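Local coordinates for 4-alpha-glucanotransferase (Corynebacterium glutamicum, PDB 5B68), which is a member of the amylomaltase (disproportionating enzyme) family, joining an N-terminal beta sandwich to a domain of the TIM-barrel clan, at residues P663-T666 with P671-C674; Q183-R188 with R658-P663; T238-I243 with A385-G390; E570-H573 with E578-G581; A272-R277 with R286-A291. All coordinates share one frame; numbering follows the deposited sequence.

Contact 1: P663-T666 with P671-C674; sequences PGTT and PNWC. With SO4 (sulfate ion), chain E.
T665 and N672 meet where the long loop between helices 650-654 and 694-702 folds back on itself through a type II beta turn, P671-C674. The tie between the two segments is a single side-chain hydrogen bond: N672 ND2 donates to T665 OG1 over 3.2 Å, nearly straight at 164°. The hydroxyl lies in the plane of the amide, so the N-H is well aimed although the bond is long. A chi1 of -62° at N672, with CG pointing away from its own carbonyl carbon, directs the amide at T665. Both partners are held by Q662: T665 OG1 is hydrogen-bonded to its O, N672 OD1 to its N. Both polar atoms of the buried amide are thus used by the same short run of chain, which fixes the rotation of the group.

The sulfate ion, probably from the crystallisation liquor, binds at P663-G664. G664 N donates to its O4 at 3.0 Å and weakly to its O3, while P663 CB lies 3.2 Å from O3. G664 has a positive phi, a value that suits a residue without a side chain. N661 ND2 supplies a further bond to the ion.

Further out, the turn positions N672. Its closing bond runs from C674 N to P671 O at 3.1 Å, and W673, in the third position, takes the positive phi (73°) that defines the type. W673 O is in turn hydrogen-bonded to R286 NH1. The indole of W673 reaches back toward the ion, and its CZ2 ends 4.2 Å from sulfate O1, which lies at the ring edge, near the ring plane.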
# COMPACT_ATOMS: atom_id res chain seq x y z
N PRO A 663 -15.46 6.13 5.42
CA PRO A 663 -14.33 7.07 5.53
C PRO A 663 -14.68 8.31 6.35
O PRO A 663 -15.87 8.72 6.38
CB PRO A 663 -14.00 7.43 4.05
CG PRO A 663 -14.33 6.15 3.34
CD PRO A 663 -15.57 5.62 4.02
N GLY A 664 -13.69 8.82 7.09
CA GLY A 664 -13.92 9.96 7.97
C GLY A 664 -14.93 9.74 9.10
O GLY A 664 -15.57 10.70 9.57
N THR A 665 -15.12 8.49 9.51
CA THR A 665 -15.70 8.18 10.80
C THR A 665 -14.62 7.51 11.58
O THR A 665 -13.66 7.00 11.00
CB THR A 665 -16.86 7.17 10.74
OG1 THR A 665 -16.44 5.98 10.09
CG2 THR A 665 -18.06 7.77 10.01
N THR A 666 -14.76 7.52 12.90
CA THR A 666 -13.78 6.94 13.80
C THR A 666 -14.37 5.74 14.48
O THR A 666 -15.57 5.48 14.42
CB THR A 666 -13.38 8.00 14.89
OG1 THR A 666 -14.56 8.76 15.23
CG2 THR A 666 -12.36 8.95 14.35
N PRO A 671 -18.07 0.34 13.54
CA PRO A 671 -16.98 -0.62 13.71
C PRO A 671 -16.20 -0.88 12.43
O PRO A 671 -16.18 -1.98 11.93
CB PRO A 671 -17.68 -1.89 14.17
CG PRO A 671 -19.14 -1.60 14.18
CD PRO A 671 -19.36 -0.34 13.44
N ASN A 672 -15.49 0.13 11.95
CA ASN A 672 -14.75 0.02 10.71
C ASN A 672 -13.77 -1.13 10.85
O ASN A 672 -13.20 -1.34 11.90
CB ASN A 672 -13.97 1.30 10.41
CG ASN A 672 -14.87 2.50 10.23
OD1 ASN A 672 -15.78 2.47 9.43
ND2 ASN A 672 -14.59 3.56 10.95
N TRP A 673 -13.67 -1.91 9.79
CA TRP A 673 -12.70 -2.98 9.67
C TRP A 673 -13.02 -4.18 10.54
O TRP A 673 -12.20 -5.04 10.72
CB TRP A 673 -11.31 -2.46 9.97
CG TRP A 673 -11.00 -1.18 9.31
CD1 TRP A 673 -10.80 0.01 9.92
CD2 TRP A 673 -10.85 -0.94 7.92
NE1 TRP A 673 -10.54 0.97 9.01
CE2 TRP A 673 -10.57 0.42 7.76
CE3 TRP A 673 -10.94 -1.74 6.78
CZ2 TRP A 673 -10.38 1.00 6.53
CZ3 TRP A 673 -10.74 -1.17 5.56
CH2 TRP A 673 -10.46 0.19 5.44
N CYS A 674 -14.22 -4.21 11.09
CA CYS A 674 -14.67 -5.28 11.97
C CYS A 674 -15.94 -6.02 11.55
O CYS A 674 -16.52 -6.73 12.35
CB CYS A 674 -14.87 -4.73 13.37
SG CYS A 674 -13.37 -4.00 14.06
S SO4 E . -10.52 6.66 6.68
O1 SO4 E . -10.53 5.17 6.58
O2 SO4 E . -9.11 7.05 6.80
O3 SO4 E . -11.10 7.23 5.45
O4 SO4 E . -11.36 7.13 7.79

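Contact 2: Q183-R188 with R658-P663; sequences QIYSVR and RAQNQP. With SO4 (sulfate ion), chain E.
The loop that leaves barrel strand 177-182 receives Q660 from the loop after helix 650-654, and this one side chain makes the whole contact, against Y185, S186 and Q183. No hydrogen bond crosses between the segments. Q660 CG abuts the phenol oxygen, 3.1 Å from Y185 OH, a close approach. The amide stands nearly at right angles to the ring (77°), with Q660 OE1 at the ring edge, in its plane, 3.8 Å from Y185 CE1. The bend at chi2 of Q660 (57°) turns the amide off the chain direction, bringing NE2 to 3.7 Å from S186 CB. The polar end is satisfied outside the pair, OE1 by I675 N.

The opposing surface is held by its own bonds. Y185 OH donates to Q183 OE1 at 2.6 Å, on a lone pair of that amide oxygen. Q183 O accepts from S186 N, which closes the short 3-10 turn 184-186, and S186 OG adds a second donor at 2.6 Å from Q183 O. Beside Q660, N661 ND2 bonds D561 OD1 as well as the sulfate.

Strand 177-182 runs parallel to strand 645-649 in the eight-stranded sheet, so the contact joins the loop after strand 177-182 to the one that follows strand 645-649 and its short helix 650-654. R286, near the start of helix 286-301, makes a cation-pi contact with Y185, while A659 and Q662 pack on L576 of helix 572-579.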
# COMPACT_ATOMS: atom_id res chain seq x y z
N GLN A 183 -11.98 -8.79 2.01
CA GLN A 183 -11.37 -8.34 3.26
C GLN A 183 -11.14 -9.57 4.11
O GLN A 183 -12.04 -10.06 4.83
CB GLN A 183 -12.23 -7.30 3.94
CG GLN A 183 -12.44 -6.09 3.10
CD GLN A 183 -11.20 -5.21 3.01
OE1 GLN A 183 -10.76 -4.69 4.03
NE2 GLN A 183 -10.66 -5.00 1.82
N ILE A 184 -9.97 -10.18 3.98
CA ILE A 184 -9.80 -11.55 4.46
C ILE A 184 -10.04 -11.77 5.97
O ILE A 184 -10.49 -12.85 6.36
CB ILE A 184 -8.43 -12.19 3.97
CG1 ILE A 184 -8.40 -13.70 4.16
CG2 ILE A 184 -7.28 -11.52 4.69
CD1 ILE A 184 -9.45 -14.39 3.34
N TYR A 185 -9.71 -10.78 6.78
CA TYR A 185 -9.96 -10.85 8.27
C TYR A 185 -11.48 -11.07 8.52
O TYR A 185 -11.88 -11.63 9.53
CB TYR A 185 -9.51 -9.52 8.96
CG TYR A 185 -10.03 -8.27 8.33
CD1 TYR A 185 -11.31 -7.80 8.66
CD2 TYR A 185 -9.32 -7.59 7.36
CE1 TYR A 185 -11.83 -6.71 8.05
CE2 TYR A 185 -9.83 -6.46 6.73
CZ TYR A 185 -11.11 -6.05 7.09
OH TYR A 185 -11.69 -4.99 6.49
N SER A 186 -12.31 -10.61 7.60
CA SER A 186 -13.76 -10.70 7.75
C SER A 186 -14.38 -11.98 7.23
O SER A 186 -15.58 -12.18 7.44
CB SER A 186 -14.48 -9.52 7.08
OG SER A 186 -14.51 -9.59 5.64
N VAL A 187 -13.61 -12.81 6.54
CA VAL A 187 -14.14 -14.02 5.93
C VAL A 187 -13.66 -15.23 6.69
O VAL A 187 -12.48 -15.47 6.80
CB VAL A 187 -13.67 -14.18 4.48
CG1 VAL A 187 -14.38 -15.33 3.80
CG2 VAL A 187 -13.87 -12.90 3.72
N ARG A 188 -14.60 -16.02 7.18
CA ARG A 188 -14.31 -17.12 8.05
C ARG A 188 -14.67 -18.45 7.41
O ARG A 188 -15.58 -18.54 6.61
CB ARG A 188 -15.09 -16.97 9.35
CG ARG A 188 -14.56 -15.93 10.32
CD ARG A 188 -15.09 -14.54 10.02
NE ARG A 188 -16.53 -14.43 10.16
CZ ARG A 188 -17.17 -14.20 11.30
NH1 ARG A 188 -16.51 -14.07 12.44
NH2 ARG A 188 -18.48 -14.12 11.31
N ARG A 658 -23.85 -4.39 4.76
CA ARG A 658 -23.00 -3.56 5.68
C ARG A 658 -21.62 -3.10 5.10
O ARG A 658 -20.82 -3.94 4.66
CB ARG A 658 -22.80 -4.32 6.97
CG ARG A 658 -24.10 -4.73 7.63
CD ARG A 658 -23.91 -5.01 9.09
NE ARG A 658 -23.38 -6.35 9.38
CZ ARG A 658 -23.09 -6.78 10.61
NH1 ARG A 658 -22.63 -8.00 10.81
NH2 ARG A 658 -23.26 -5.98 11.67
N ALA A 659 -21.38 -1.77 5.12
CA ALA A 659 -20.07 -1.16 4.81
C ALA A 659 -19.01 -1.66 5.76
O ALA A 659 -19.28 -1.94 6.95
CB ALA A 659 -20.12 0.36 4.84
N GLN A 660 -17.83 -1.91 5.19
CA GLN A 660 -16.70 -2.35 6.01
C GLN A 660 -16.06 -1.13 6.69
O GLN A 660 -15.58 -1.23 7.84
CB GLN A 660 -15.64 -3.02 5.13
CG GLN A 660 -14.50 -3.71 5.92
CD GLN A 660 -14.94 -4.76 6.89
OE1 GLN A 660 -14.93 -4.54 8.11
NE2 GLN A 660 -15.32 -5.97 6.38
N ASN A 661 -15.97 -0.05 5.93
CA ASN A 661 -15.38 1.21 6.40
C ASN A 661 -16.27 2.36 5.96
O ASN A 661 -16.70 2.38 4.79
CB ASN A 661 -13.99 1.40 5.76
CG ASN A 661 -13.25 2.67 6.27
OD1 ASN A 661 -13.24 2.95 7.45
ND2 ASN A 661 -12.63 3.40 5.36
N GLN A 662 -16.52 3.32 6.86
CA GLN A 662 -17.15 4.60 6.46
C GLN A 662 -16.04 5.66 6.56
O GLN A 662 -15.66 5.99 7.69
CB GLN A 662 -18.35 4.95 7.36
CG GLN A 662 -18.96 6.29 7.02
CD GLN A 662 -19.39 6.37 5.58
OE1 GLN A 662 -18.85 7.14 4.78
NE2 GLN A 662 -20.33 5.52 5.21
N PRO A 663 -15.46 6.13 5.42
CA PRO A 663 -14.33 7.07 5.53
C PRO A 663 -14.68 8.31 6.35
O PRO A 663 -15.87 8.72 6.38
CB PRO A 663 -14.00 7.43 4.05
CG PRO A 663 -14.33 6.15 3.34
CD PRO A 663 -15.57 5.62 4.02
S SO4 E . -10.52 6.66 6.68
O1 SO4 E . -10.53 5.17 6.58
O2 SO4 E . -9.11 7.05 6.80
O3 SO4 E . -11.10 7.23 5.45
O4 SO4 E . -11.36 7.13 7.79

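Contact 3: T238-I243 with A385-G390; sequences TTRRFI and ADLAVG
R240 carries this contact, laying its side chain across the A388-G390 backbone where strand 382-387 of the TIM barrel gives way to loop. One hydrogen bond joins the segments: R240 NH2 donates to A388 O over 2.8 Å at an angle of 151°. The donor lies in the carbonyl plane, whereas the oxygen is tilted 17° from the plane of the guanidinium. Another nitrogen of the group, NE, is hydrogen-bonded to a bound glycerol, probably from the crystallisation liquor.

The other contacts are not hydrogen bonds. V389 O makes a polar contact over one face of the guanidinium, offset toward its rim; at 3.4 Å from R240 NH2 it is close, but the angle is too poor for a hydrogen bond. The first part of the chain sets R240 CD 3.2 Å from A388 O and 3.7 Å from G390 N. The bend at chi3 (-61°) then swings NE and the guanidinium round, so that NH2 comes back to A388 O. L387 is the apolar neighbour, meeting the same tip obliquely with its CG 3.7 Å from R240 NH2.

Side-chain bonds to the neighbouring backbone and to T239 hold this loop. T239 OG1 accepts from R241 N at 3.1 Å, forming an ST turn around R240, and D397 binds both T239 OG1 and R240 N.

Strand 382-387 runs between strands 215-218 and 456-459 of the parallel sheet, and the contact lies just beyond its C-terminal end, the end at which TIM barrels usually place their active sites. F242 packs on helix 307-338, I243 on helix 349-376, and L387 on helix 441-452.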
# COMPACT_ATOMS: atom_id res chain seq x y z
N THR A 238 2.22 -0.87 11.67
CA THR A 238 3.48 -0.45 12.38
C THR A 238 4.67 -0.50 11.43
O THR A 238 5.69 0.18 11.67
CB THR A 238 3.70 -1.29 13.68
OG1 THR A 238 4.41 -0.50 14.67
CG2 THR A 238 4.41 -2.54 13.41
N THR A 239 4.54 -1.20 10.33
CA THR A 239 5.61 -1.35 9.34
C THR A 239 4.84 -1.60 8.04
O THR A 239 3.66 -2.04 8.09
CB THR A 239 6.53 -2.54 9.67
OG1 THR A 239 7.53 -2.76 8.66
CG2 THR A 239 5.77 -3.92 9.93
N ARG A 240 5.45 -1.34 6.90
CA ARG A 240 4.92 -1.80 5.63
C ARG A 240 5.71 -3.00 5.07
O ARG A 240 5.46 -3.49 3.94
CB ARG A 240 4.86 -0.65 4.63
CG ARG A 240 3.86 0.37 5.08
CD ARG A 240 3.58 1.37 4.02
NE ARG A 240 4.75 2.14 3.61
CZ ARG A 240 4.87 2.70 2.41
NH1 ARG A 240 5.96 3.44 2.13
NH2 ARG A 240 3.90 2.55 1.47
N ARG A 241 6.66 -3.50 5.81
CA ARG A 241 7.46 -4.59 5.33
C ARG A 241 6.99 -5.93 5.90
O ARG A 241 6.71 -6.84 5.19
CB ARG A 241 8.90 -4.39 5.72
CG ARG A 241 9.83 -5.48 5.23
CD ARG A 241 11.31 -5.22 5.38
NE ARG A 241 12.04 -6.43 5.16
CZ ARG A 241 13.36 -6.56 5.35
NH1 ARG A 241 13.88 -7.76 5.24
NH2 ARG A 241 14.14 -5.49 5.67
N PHE A 242 6.98 -6.01 7.22
CA PHE A 242 6.65 -7.24 7.89
C PHE A 242 5.16 -7.49 8.02
O PHE A 242 4.38 -6.62 7.81
CB PHE A 242 7.41 -7.34 9.19
CG PHE A 242 8.88 -7.24 8.98
CD1 PHE A 242 9.57 -8.31 8.51
CD2 PHE A 242 9.53 -6.05 9.16
CE1 PHE A 242 10.91 -8.23 8.28
CE2 PHE A 242 10.87 -5.95 8.92
CZ PHE A 242 11.56 -7.04 8.48
N ILE A 243 4.82 -8.73 8.36
CA ILE A 243 3.44 -9.24 8.21
C ILE A 243 2.78 -9.45 9.57
O ILE A 243 3.46 -9.84 10.53
CB ILE A 243 3.48 -10.58 7.50
CG1 ILE A 243 4.24 -10.51 6.15
CG2 ILE A 243 2.09 -11.19 7.31
CD1 ILE A 243 3.66 -9.57 5.15
N ALA A 385 -1.73 -8.41 -3.38
CA ALA A 385 -1.54 -7.70 -2.15
C ALA A 385 -1.88 -6.20 -2.30
O ALA A 385 -1.96 -5.65 -3.42
CB ALA A 385 -0.08 -7.93 -1.71
N ASP A 386 -2.15 -5.56 -1.18
CA ASP A 386 -2.45 -4.12 -1.13
C ASP A 386 -1.40 -3.46 -0.21
O ASP A 386 -1.18 -3.95 0.87
CB ASP A 386 -3.86 -3.90 -0.57
CG ASP A 386 -4.38 -2.46 -0.67
OD1 ASP A 386 -3.65 -1.48 -0.88
OD2 ASP A 386 -5.55 -2.28 -0.42
N LEU A 387 -0.83 -2.34 -0.66
CA LEU A 387 0.24 -1.60 0.08
C LEU A 387 -0.37 -0.36 0.63
O LEU A 387 -0.79 0.53 -0.12
CB LEU A 387 1.36 -1.26 -0.87
CG LEU A 387 2.57 -0.44 -0.35
CD1 LEU A 387 3.24 -1.13 0.84
CD2 LEU A 387 3.51 -0.20 -1.51
N ALA A 388 -0.46 -0.27 1.96
CA ALA A 388 -0.87 0.91 2.61
C ALA A 388 0.10 2.10 2.25
O ALA A 388 1.25 1.85 1.87
CB ALA A 388 -0.87 0.62 4.10
N VAL A 389 -0.36 3.33 2.40
CA VAL A 389 0.44 4.52 2.10
C VAL A 389 1.58 4.76 3.12
O VAL A 389 2.59 5.37 2.81
CB VAL A 389 -0.37 5.86 2.13
CG1 VAL A 389 0.42 6.89 1.33
CG2 VAL A 389 -1.71 5.71 1.53
N GLY A 390 1.35 4.33 4.34
CA GLY A 390 2.27 4.71 5.40
C GLY A 390 2.02 3.99 6.68
O GLY A 390 1.28 3.04 6.76

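Contact 4: E570-H573 with E578-G581; sequences EGEH and ERLG
R579 reaches back along its own helix to E572, seven residues earlier, in a salt bridge that spans the length of helix 572-579. From CB, a chi1 of 72° tucks CG over the backbone, after which the chain is straight as far as NE, so that its length is spent travelling toward the first turn. At CZ the group comes within 3.7 Å of E572 OE2. The two terminal nitrogens do the binding, end-on: NH1 donates to E572 OE1 at 3.1 Å and NH2 donates to E572 OE2 at 2.9 Å. Each oxygen is met on its syn side, but neither bond is flat. Carboxylate and guanidinium planes are 45° apart, and the two side chains meet at about a right angle. E572 contributes by bending at chi2 (74°), which brings its carboxylate round toward the arginine.

The pair lies at the surface, where solvent probably weakens the attraction. R579 also touches a crystal neighbour, so its exact pose may owe something to the lattice. Elsewhere on the helix, H573 stacks on Y568, and beyond its last turn L580 packs on T665.

Acidic E572 in the first turn and basic R579 in the last are each placed where the helix dipole would favour their charge. Glycines of positive phi mark both borders: G571 is N-cap here and also ends the preceding helix in a Schellman motif, while G581, its N bonded to E578 O at 3.0 Å, closes helix 572-579 with another. The arrangement is that of a short, Schellman-terminated surface helix with an i to i+7 salt bridge between its first and last turns.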
# COMPACT_ATOMS: atom_id res chain seq x y z
N GLU A 570 -29.90 0.42 -2.28
CA GLU A 570 -31.01 0.76 -1.40
C GLU A 570 -30.77 2.05 -0.60
O GLU A 570 -31.47 2.31 0.38
CB GLU A 570 -31.40 -0.48 -0.53
CG GLU A 570 -32.23 -1.51 -1.33
CD GLU A 570 -31.99 -2.98 -0.96
OE1 GLU A 570 -32.31 -3.33 0.21
OE2 GLU A 570 -31.50 -3.79 -1.83
N GLY A 571 -29.81 2.87 -1.04
CA GLY A 571 -29.42 4.10 -0.38
C GLY A 571 -28.58 4.03 0.90
O GLY A 571 -28.45 5.03 1.56
N GLU A 572 -27.96 2.90 1.22
CA GLU A 572 -27.21 2.76 2.52
C GLU A 572 -26.02 3.71 2.71
O GLU A 572 -25.69 4.07 3.84
CB GLU A 572 -26.78 1.29 2.74
CG GLU A 572 -25.88 0.99 3.97
CD GLU A 572 -26.61 1.02 5.31
OE1 GLU A 572 -27.65 1.74 5.45
OE2 GLU A 572 -26.13 0.34 6.26
N HIS A 573 -25.30 4.05 1.65
CA HIS A 573 -24.33 5.14 1.75
C HIS A 573 -24.90 6.39 2.44
O HIS A 573 -24.24 6.97 3.32
CB HIS A 573 -23.60 5.48 0.42
CG HIS A 573 -24.50 5.69 -0.76
ND1 HIS A 573 -25.55 4.85 -1.09
CD2 HIS A 573 -24.42 6.61 -1.75
CE1 HIS A 573 -26.12 5.28 -2.20
NE2 HIS A 573 -25.44 6.33 -2.63
N GLU A 578 -25.98 9.48 7.50
CA GLU A 578 -26.99 10.17 8.32
C GLU A 578 -27.07 9.69 9.76
O GLU A 578 -27.12 10.51 10.68
CB GLU A 578 -28.38 10.07 7.65
CG GLU A 578 -29.51 10.81 8.37
CD GLU A 578 -29.18 12.25 8.80
OE1 GLU A 578 -29.88 12.77 9.70
OE2 GLU A 578 -28.24 12.89 8.24
N ARG A 579 -27.06 8.38 9.97
CA ARG A 579 -27.18 7.87 11.32
C ARG A 579 -25.91 8.06 12.12
O ARG A 579 -25.97 8.10 13.33
CB ARG A 579 -27.69 6.43 11.38
CG ARG A 579 -26.76 5.32 10.93
CD ARG A 579 -27.57 4.04 10.99
NE ARG A 579 -26.91 2.85 10.48
CZ ARG A 579 -27.16 2.26 9.30
NH1 ARG A 579 -28.05 2.73 8.41
NH2 ARG A 579 -26.49 1.16 8.99
N LEU A 580 -24.76 8.23 11.45
CA LEU A 580 -23.56 8.54 12.19
C LEU A 580 -23.41 10.05 12.36
O LEU A 580 -22.49 10.47 13.05
CB LEU A 580 -22.34 7.91 11.52
CG LEU A 580 -22.41 6.40 11.31
CD1 LEU A 580 -21.18 5.96 10.50
CD2 LEU A 580 -22.59 5.57 12.58
N GLY A 581 -24.30 10.85 11.77
CA GLY A 581 -24.25 12.31 11.89
C GLY A 581 -23.14 12.95 11.07
O GLY A 581 -22.64 14.03 11.40

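Contact 5: A272-R277 with R286-A291; sequences AEFRER and RNDVYA
F274 and R277 of one helix face D288 and V289 of the next, in a helical hairpin whose segments run roughly antiparallel (151°) with axes 11.5 Å apart. Three flat groups set the pattern. The R277 chain, stretched out from CG to NE, carries its guanidinium across to the carboxylate of D288, which comes from the opposite direction: NH1 donates to OD1 at 2.9 Å, almost straight at 172°, and NH2 donates to OD2 at 2.8 Å. Both oxygens lie near the guanidinium plane, but the two planes are turned 36° apart. OD1 is met on its syn side, though out of plane, and the tilt goes with OD2 being approached from above the carboxylate plane.

F274 turns its edge to the arginine: its CD1 lies over the centre of one guanidinium face, 3.5 Å above it. The face of the same ring takes V289 CA in a CH-pi contact, 4.3 Å from the centroid. V289 CG2 adds an apolar touch, 3.6 Å from F274 CD1.

On its own helix R277 NH2 has a second, long ion pair with E273 OE1, at 3.8 Å. E273 OE1 and D288 OD2 are 5.3 Å apart, and the arginine between them probably offsets their mutual repulsion. D288 near the start of helix 286-301 and R277 near the end of helix 261-277 are also favourably placed for the helix dipoles, so both are likely to stay charged.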
# COMPACT_ATOMS: atom_id res chain seq x y z
N ALA A 272 -12.50 -23.84 19.63
CA ALA A 272 -13.96 -23.99 19.69
C ALA A 272 -14.71 -22.70 20.10
O ALA A 272 -15.74 -22.39 19.49
CB ALA A 272 -14.31 -25.13 20.61
N GLU A 273 -14.23 -21.94 21.08
CA GLU A 273 -14.93 -20.69 21.45
C GLU A 273 -14.86 -19.61 20.36
O GLU A 273 -15.84 -18.79 20.17
CB GLU A 273 -14.47 -20.07 22.79
CG GLU A 273 -14.96 -18.61 22.97
CD GLU A 273 -14.67 -17.97 24.32
OE1 GLU A 273 -14.44 -16.72 24.33
OE2 GLU A 273 -14.68 -18.69 25.36
N PHE A 274 -13.68 -19.49 19.71
CA PHE A 274 -13.52 -18.42 18.71
C PHE A 274 -14.35 -18.87 17.49
O PHE A 274 -15.01 -18.05 16.86
CB PHE A 274 -12.03 -18.13 18.38
CG PHE A 274 -11.31 -17.43 19.50
CD1 PHE A 274 -11.78 -16.21 20.01
CD2 PHE A 274 -10.19 -18.02 20.09
CE1 PHE A 274 -11.14 -15.59 21.09
CE2 PHE A 274 -9.56 -17.41 21.16
CZ PHE A 274 -10.04 -16.21 21.67
N ARG A 275 -14.32 -20.16 17.22
CA ARG A 275 -15.05 -20.74 16.08
C ARG A 275 -16.59 -20.52 16.14
O ARG A 275 -17.23 -20.39 15.13
CB ARG A 275 -14.78 -22.24 16.02
CG ARG A 275 -13.40 -22.53 15.50
CD ARG A 275 -13.00 -23.97 15.59
NE ARG A 275 -11.62 -24.09 15.09
CZ ARG A 275 -10.83 -25.13 15.23
NH1 ARG A 275 -11.22 -26.25 15.84
NH2 ARG A 275 -9.61 -25.06 14.71
N GLU A 276 -17.17 -20.46 17.33
CA GLU A 276 -18.57 -20.09 17.44
C GLU A 276 -18.85 -18.69 16.84
O GLU A 276 -19.91 -18.45 16.24
CB GLU A 276 -19.00 -20.09 18.95
CG GLU A 276 -19.11 -21.49 19.55
CD GLU A 276 -20.18 -22.37 18.87
OE1 GLU A 276 -21.26 -21.85 18.45
OE2 GLU A 276 -19.95 -23.60 18.73
N ARG A 277 -17.89 -17.75 16.98
CA ARG A 277 -18.05 -16.43 16.43
C ARG A 277 -18.22 -16.47 14.90
O ARG A 277 -18.94 -15.66 14.35
CB ARG A 277 -16.87 -15.50 16.80
CG ARG A 277 -16.61 -15.46 18.31
CD ARG A 277 -15.71 -14.29 18.64
NE ARG A 277 -15.28 -14.39 20.03
CZ ARG A 277 -14.24 -13.73 20.55
NH1 ARG A 277 -13.51 -12.87 19.82
NH2 ARG A 277 -13.95 -13.94 21.84
N ARG A 286 -10.29 -8.50 17.36
CA ARG A 286 -8.93 -8.94 17.10
C ARG A 286 -8.22 -9.20 18.42
O ARG A 286 -7.40 -10.13 18.51
CB ARG A 286 -8.22 -7.89 16.31
CG ARG A 286 -8.66 -7.77 14.85
CD ARG A 286 -7.99 -6.62 14.18
NE ARG A 286 -8.32 -6.61 12.74
CZ ARG A 286 -9.44 -6.14 12.20
NH1 ARG A 286 -9.62 -6.26 10.91
NH2 ARG A 286 -10.41 -5.59 12.92
N ASN A 287 -8.54 -8.40 19.46
CA ASN A 287 -7.64 -8.43 20.66
C ASN A 287 -7.61 -9.73 21.37
O ASN A 287 -6.53 -10.25 21.62
CB ASN A 287 -7.84 -7.24 21.59
CG ASN A 287 -7.42 -5.94 20.93
OD1 ASN A 287 -6.51 -5.93 20.10
ND2 ASN A 287 -8.08 -4.84 21.29
N ASP A 288 -8.76 -10.32 21.71
CA ASP A 288 -8.69 -11.63 22.42
C ASP A 288 -8.24 -12.79 21.54
O ASP A 288 -7.53 -13.68 21.98
CB ASP A 288 -9.97 -11.97 23.22
CG ASP A 288 -11.23 -11.90 22.41
OD1 ASP A 288 -11.21 -11.66 21.19
OD2 ASP A 288 -12.30 -12.05 23.02
N VAL A 289 -8.60 -12.73 20.26
CA VAL A 289 -8.05 -13.72 19.29
C VAL A 289 -6.50 -13.64 19.22
O VAL A 289 -5.82 -14.67 19.29
CB VAL A 289 -8.63 -13.54 17.86
CG1 VAL A 289 -7.99 -14.56 16.90
CG2 VAL A 289 -10.16 -13.75 17.86
N TYR A 290 -5.99 -12.43 19.20
CA TYR A 290 -4.53 -12.25 19.02
C TYR A 290 -3.79 -12.75 20.27
O TYR A 290 -2.83 -13.53 20.19
CB TYR A 290 -4.23 -10.78 18.77
CG TYR A 290 -2.85 -10.45 18.21
CD1 TYR A 290 -2.06 -11.41 17.60
CD2 TYR A 290 -2.37 -9.15 18.32
CE1 TYR A 290 -0.79 -11.06 17.07
CE2 TYR A 290 -1.13 -8.79 17.76
CZ TYR A 290 -0.35 -9.76 17.16
OH TYR A 290 0.87 -9.35 16.63
N ALA A 291 -4.29 -12.30 21.41
CA ALA A 291 -3.72 -12.72 22.70
C ALA A 291 -3.70 -14.22 22.81
O ALA A 291 -2.72 -14.80 23.22
CB ALA A 291 -4.46 -12.07 23.87

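Overall arrangement
Along the chain the order is 183-188, then 238-243, the hairpin of contact 5, 385-390, contact 4, and finally the 658-674 region. Contacts 2 and 3 both sit on loops leaving strands of the eight-stranded parallel barrel sheet, with centres about 18 Å apart and no touch. Contacts 1 and 2 share P663 and the sulfate; their centres are about 10 Å apart. Contact 1 also touches contact 4 on one hand and contact 5 on the other, as does contact 2. The 658-674 loop therefore connects two peripheral helical elements, themselves about 30 Å apart between centres, with the barrel.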